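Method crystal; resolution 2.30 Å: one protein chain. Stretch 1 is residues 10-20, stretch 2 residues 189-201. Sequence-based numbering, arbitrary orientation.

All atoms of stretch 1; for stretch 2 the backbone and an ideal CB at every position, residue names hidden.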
# COMPACT_ATOMS: atom_id res chain seq x y z
N VAL A 10 4.87 0.74 14.81
CA VAL A 10 6.08 1.31 14.27
C VAL A 10 5.97 1.52 12.72
O VAL A 10 6.36 2.56 12.21
CB VAL A 10 7.29 0.36 14.62
CG1 VAL A 10 8.48 0.60 13.69
CG2 VAL A 10 7.67 0.54 16.08
N ARG A 11 5.39 0.54 12.01
CA ARG A 11 5.15 0.64 10.59
C ARG A 11 4.01 -0.26 10.13
O ARG A 11 3.82 -1.33 10.65
CB ARG A 11 6.42 0.25 9.84
CG ARG A 11 6.42 0.67 8.36
CD ARG A 11 7.87 0.82 7.82
NE ARG A 11 8.48 -0.48 7.56
CZ ARG A 11 9.42 -1.08 8.32
NH1 ARG A 11 9.86 -2.28 7.92
NH2 ARG A 11 9.95 -0.52 9.42
N ILE A 12 3.24 0.20 9.14
CA ILE A 12 2.18 -0.60 8.51
C ILE A 12 2.59 -0.92 7.09
O ILE A 12 2.96 -0.01 6.29
CB ILE A 12 0.80 0.12 8.55
CG1 ILE A 12 0.51 0.65 9.98
CG2 ILE A 12 -0.33 -0.85 8.08
CD1 ILE A 12 -0.81 1.41 10.12
N ILE A 13 2.60 -2.23 6.77
CA ILE A 13 2.93 -2.73 5.42
C ILE A 13 1.70 -3.44 4.76
O ILE A 13 1.25 -4.50 5.22
CB ILE A 13 4.15 -3.65 5.42
CG1 ILE A 13 5.35 -2.96 6.12
CG2 ILE A 13 4.59 -4.03 4.02
CD1 ILE A 13 6.13 -3.90 6.96
N PRO A 14 1.16 -2.83 3.68
CA PRO A 14 0.11 -3.42 2.89
C PRO A 14 0.68 -4.49 1.97
O PRO A 14 1.86 -4.43 1.59
CB PRO A 14 -0.41 -2.26 2.08
CG PRO A 14 0.79 -1.31 1.98
CD PRO A 14 1.60 -1.49 3.18
N THR A 15 -0.15 -5.53 1.75
CA THR A 15 0.07 -6.56 0.75
C THR A 15 -1.07 -6.39 -0.24
O THR A 15 -2.25 -6.47 0.13
CB THR A 15 0.01 -8.03 1.29
OG1 THR A 15 1.07 -8.24 2.25
CG2 THR A 15 0.08 -9.06 0.11
N LEU A 16 -0.67 -6.15 -1.50
CA LEU A 16 -1.57 -6.13 -2.64
C LEU A 16 -1.38 -7.43 -3.43
O LEU A 16 -0.25 -7.86 -3.70
CB LEU A 16 -1.28 -4.91 -3.53
CG LEU A 16 -1.37 -3.53 -2.84
CD1 LEU A 16 -1.12 -2.39 -3.88
CD2 LEU A 16 -2.74 -3.28 -2.10
N LYS A 17 -2.49 -8.06 -3.80
CA LYS A 17 -2.45 -9.20 -4.70
C LYS A 17 -2.16 -8.75 -6.16
O LYS A 17 -2.67 -7.70 -6.61
CB LYS A 17 -3.72 -10.03 -4.57
CG LYS A 17 -3.81 -10.59 -3.20
CD LYS A 17 -5.14 -11.30 -2.95
CE LYS A 17 -5.22 -12.71 -3.57
NZ LYS A 17 -6.60 -13.12 -3.94
N ALA A 18 -1.28 -9.52 -6.82
CA ALA A 18 -0.75 -9.23 -8.16
C ALA A 18 -1.05 -10.44 -9.03
O ALA A 18 -0.92 -11.55 -8.57
CB ALA A 18 0.75 -9.02 -8.11
N ASN A 19 -1.48 -10.21 -10.27
CA ASN A 19 -1.75 -11.30 -11.22
C ASN A 19 -0.46 -11.70 -11.94
O ASN A 19 0.09 -12.76 -11.67
CB ASN A 19 -2.86 -10.92 -12.22
CG ASN A 19 -3.11 -12.01 -13.31
OD1 ASN A 19 -2.50 -13.09 -13.33
ND2 ASN A 19 -4.03 -11.71 -14.22
N ASN A 20 -0.00 -10.87 -12.86
CA ASN A 20 1.26 -11.14 -13.52
C ASN A 20 2.39 -10.49 -12.76
O ASN A 20 2.42 -9.29 -12.60
CB ASN A 20 1.25 -10.65 -14.96
CG ASN A 20 2.42 -11.18 -15.74
OD1 ASN A 20 3.60 -10.84 -15.47
ND2 ASN A 20 2.12 -12.05 -16.69
N UNK A 189 -14.01 -12.31 0.66
CA UNK A 189 -12.85 -13.08 1.08
C UNK A 189 -11.61 -12.77 0.18
O UNK A 189 -11.72 -12.64 -1.05
CB UNK A 189 -13.18 -14.57 1.04
N UNK A 190 -10.43 -12.67 0.81
CA UNK A 190 -9.27 -12.09 0.15
C UNK A 190 -8.61 -12.94 -0.92
O UNK A 190 -7.71 -12.47 -1.63
CB UNK A 190 -8.22 -11.75 1.21
N UNK A 191 -9.07 -14.18 -1.04
CA UNK A 191 -8.70 -15.07 -2.11
C UNK A 191 -9.51 -14.79 -3.39
O UNK A 191 -9.16 -15.30 -4.46
CB UNK A 191 -8.89 -16.52 -1.66
N UNK A 192 -10.60 -14.03 -3.29
CA UNK A 192 -11.55 -13.95 -4.39
C UNK A 192 -11.08 -13.00 -5.52
O UNK A 192 -11.30 -13.30 -6.73
CB UNK A 192 -12.91 -13.49 -3.85
N UNK A 193 -10.43 -11.90 -5.13
CA UNK A 193 -10.13 -10.76 -6.01
C UNK A 193 -8.69 -10.35 -5.89
O UNK A 193 -8.06 -10.68 -4.88
CB UNK A 193 -11.03 -9.57 -5.69
N UNK A 194 -8.16 -9.63 -6.88
CA UNK A 194 -6.84 -8.90 -6.77
C UNK A 194 -7.02 -7.58 -6.06
O UNK A 194 -7.56 -6.63 -6.64
CB UNK A 194 -6.23 -8.65 -8.15
N UNK A 195 -6.63 -7.50 -4.80
CA UNK A 195 -6.91 -6.27 -4.01
C UNK A 195 -5.95 -6.26 -2.85
O UNK A 195 -5.15 -7.15 -2.76
CB UNK A 195 -8.36 -6.21 -3.52
N UNK A 196 -6.07 -5.27 -1.96
CA UNK A 196 -5.45 -5.32 -0.65
C UNK A 196 -5.95 -6.55 0.18
O UNK A 196 -7.16 -6.68 0.43
CB UNK A 196 -5.74 -4.02 0.10
N UNK A 197 -5.02 -7.42 0.57
CA UNK A 197 -5.36 -8.67 1.22
C UNK A 197 -4.83 -8.80 2.63
O UNK A 197 -5.39 -9.55 3.42
CB UNK A 197 -4.84 -9.84 0.38
N UNK A 198 -3.77 -8.06 2.93
CA UNK A 198 -3.23 -8.01 4.27
C UNK A 198 -2.63 -6.66 4.62
O UNK A 198 -2.05 -5.99 3.82
CB UNK A 198 -2.17 -9.10 4.44
N UNK A 199 -2.78 -6.28 5.88
CA UNK A 199 -2.00 -5.20 6.49
C UNK A 199 -1.09 -5.85 7.54
O UNK A 199 -1.57 -6.62 8.36
CB UNK A 199 -2.90 -4.13 7.11
N UNK A 200 0.21 -5.61 7.48
CA UNK A 200 1.11 -6.07 8.53
C UNK A 200 1.51 -4.93 9.45
O UNK A 200 1.91 -3.88 8.98
CB UNK A 200 2.36 -6.71 7.92
N UNK A 201 1.38 -5.14 10.75
CA UNK A 201 1.73 -4.14 11.74
C UNK A 201 2.99 -4.57 12.47
O UNK A 201 3.01 -5.61 13.16
CB UNK A 201 0.58 -3.92 12.72

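Position 189 lies out of reach of stretch 1, and the backbone from here to 192 forms a type I turn. Aspartate, asparagine, serine or another turn-former would serve. D189 is deposited.

At 190 the CB points sideways, 5.2 Å from K17 CD, so almost any modest side chain fits. What matters is the carbonyl, for K17 NZ donates to O of 190 at 2.6 Å. The residue is N190, a common choice in turns. At 191 and 192 the CB points away and the backbone angles are helical, so stretch 1 asks little of either side chain and small polar or branched residues would serve. The deposited residues are T191, whose OG1 donates to D189 OD2 at 2.9 Å, and V192, whose N donates to D189 O at 2.9 Å, closing the turn.

Position 193 has an extended backbone and no atom of stretch 1 within 5.5 Å of its CB, which leaves the choice wide. T193 contributes its carbonyl: K17 NZ donates to T193 O at 3.0 Å, so two backbone oxygens hold the ammonium group.

At 194 the CB sits 4.0 Å from K17 O, with A18 and N19 beyond. A long or flat side chain could reach along them. W194 does so: N19 CB lies over one face of the indole, 3.5 Å from CE2, in a CH-pi contact, while K17 C is at the ring edge, 4.0 Å from CD1.

Position 195 points away, so stretch 1 does not select its side chain, but its carbonyl accepts from K17 N at 3.0 Å. Many residues would do, a short polar one among them because it could reach a neighbouring backbone N. OD1 of D195 takes a weak hydrogen bond from N of 196, 2.7 Å away.

The ideal CB of 196 is 3.8 Å from L16 CD2, on the face shared with I12, P14 and L16. An aliphatic residue suits it, and L196 sends CD1 to 3.6 Å from P14 CB.

At 197 phi/psi of -118/-24 departs from the extended form, at the bulge where the register shifts. The CB is 3.6 Å from K17 CD, favouring a small residue. S197 places OG 3.6 Å from K17 CG, and its N donates to T15 O at 3.0 Å.

Position 198 pairs with T15, its CB 4.0 Å from T15 CB; threonine, valine or a flexible chain would do. M198, a selenomethionine, accepts from T15 N at its O, 2.8 Å.

Position 199 returns to the face of I12 and P14, calling for an aliphatic group. L199 packs CD2 4.0 Å from I12 CG2.

Opposite I13, 200 admits a long chain with an apolar stem. K200 lays CD 4.2 Å from I13 CD1 before its end leads away.

Position 201 neighbours I12, suiting a bulky apolar residue; F201 brings CD1 to 4.0 Å from I12 CG1.

Stretch 2 189-201: DNTVTWDLSMLKF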
# COMPACT_ATOMS: atom_id res chain seq x y z
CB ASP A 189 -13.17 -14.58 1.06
CG ASP A 189 -12.04 -15.41 1.60
OD1 ASP A 189 -11.35 -14.93 2.54
OD2 ASP A 189 -11.85 -16.54 1.12
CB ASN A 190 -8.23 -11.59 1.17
CG ASN A 190 -7.47 -12.68 1.89
OD1 ASN A 190 -6.32 -12.48 2.23
ND2 ASN A 190 -8.12 -13.78 2.21
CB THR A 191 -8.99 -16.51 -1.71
OG1 THR A 191 -10.36 -16.59 -1.33
CG2 THR A 191 -8.13 -16.93 -0.53
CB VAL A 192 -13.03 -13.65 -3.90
CG1 VAL A 192 -14.00 -13.39 -5.09
CG2 VAL A 192 -13.57 -14.82 -2.99
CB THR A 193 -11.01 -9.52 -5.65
OG1 THR A 193 -10.81 -9.19 -4.27
CG2 THR A 193 -12.56 -9.78 -5.95
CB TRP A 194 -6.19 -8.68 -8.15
CG TRP A 194 -5.74 -10.00 -8.81
CD1 TRP A 194 -4.69 -10.80 -8.41
CD2 TRP A 194 -6.34 -10.67 -9.94
NE1 TRP A 194 -4.61 -11.91 -9.21
CE2 TRP A 194 -5.58 -11.85 -10.17
CE3 TRP A 194 -7.41 -10.38 -10.80
CZ2 TRP A 194 -5.88 -12.72 -11.20
CZ3 TRP A 194 -7.70 -11.25 -11.83
CH2 TRP A 194 -6.93 -12.42 -12.02
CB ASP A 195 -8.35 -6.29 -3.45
CG ASP A 195 -8.90 -4.88 -3.11
OD1 ASP A 195 -8.17 -3.86 -2.99
OD2 ASP A 195 -10.12 -4.83 -3.00
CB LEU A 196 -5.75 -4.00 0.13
CG LEU A 196 -5.27 -3.92 1.59
CD1 LEU A 196 -3.70 -3.69 1.71
CD2 LEU A 196 -6.07 -2.86 2.34
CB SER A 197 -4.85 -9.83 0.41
OG SER A 197 -3.44 -9.82 0.32
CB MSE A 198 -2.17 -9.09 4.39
CG MSE A 198 -1.48 -9.15 5.74
SE MSE A 198 -0.46 -10.79 5.83
CE MSE A 198 1.27 -10.02 6.23
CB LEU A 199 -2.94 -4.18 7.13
CG LEU A 199 -3.79 -3.44 6.09
CD1 LEU A 199 -5.08 -2.85 6.62
CD2 LEU A 199 -2.94 -2.34 5.47
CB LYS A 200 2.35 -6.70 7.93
CG LYS A 200 3.22 -7.33 8.96
CD LYS A 200 4.62 -7.51 8.58
CE LYS A 200 4.85 -8.84 7.96
NZ LYS A 200 3.65 -9.68 8.00
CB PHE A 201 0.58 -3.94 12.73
CG PHE A 201 -0.72 -3.63 12.06
CD1 PHE A 201 -1.19 -2.34 12.02
CD2 PHE A 201 -1.48 -4.63 11.50
CE1 PHE A 201 -2.37 -2.06 11.38
CE2 PHE A 201 -2.64 -4.37 10.89
CZ PHE A 201 -3.09 -3.05 10.80
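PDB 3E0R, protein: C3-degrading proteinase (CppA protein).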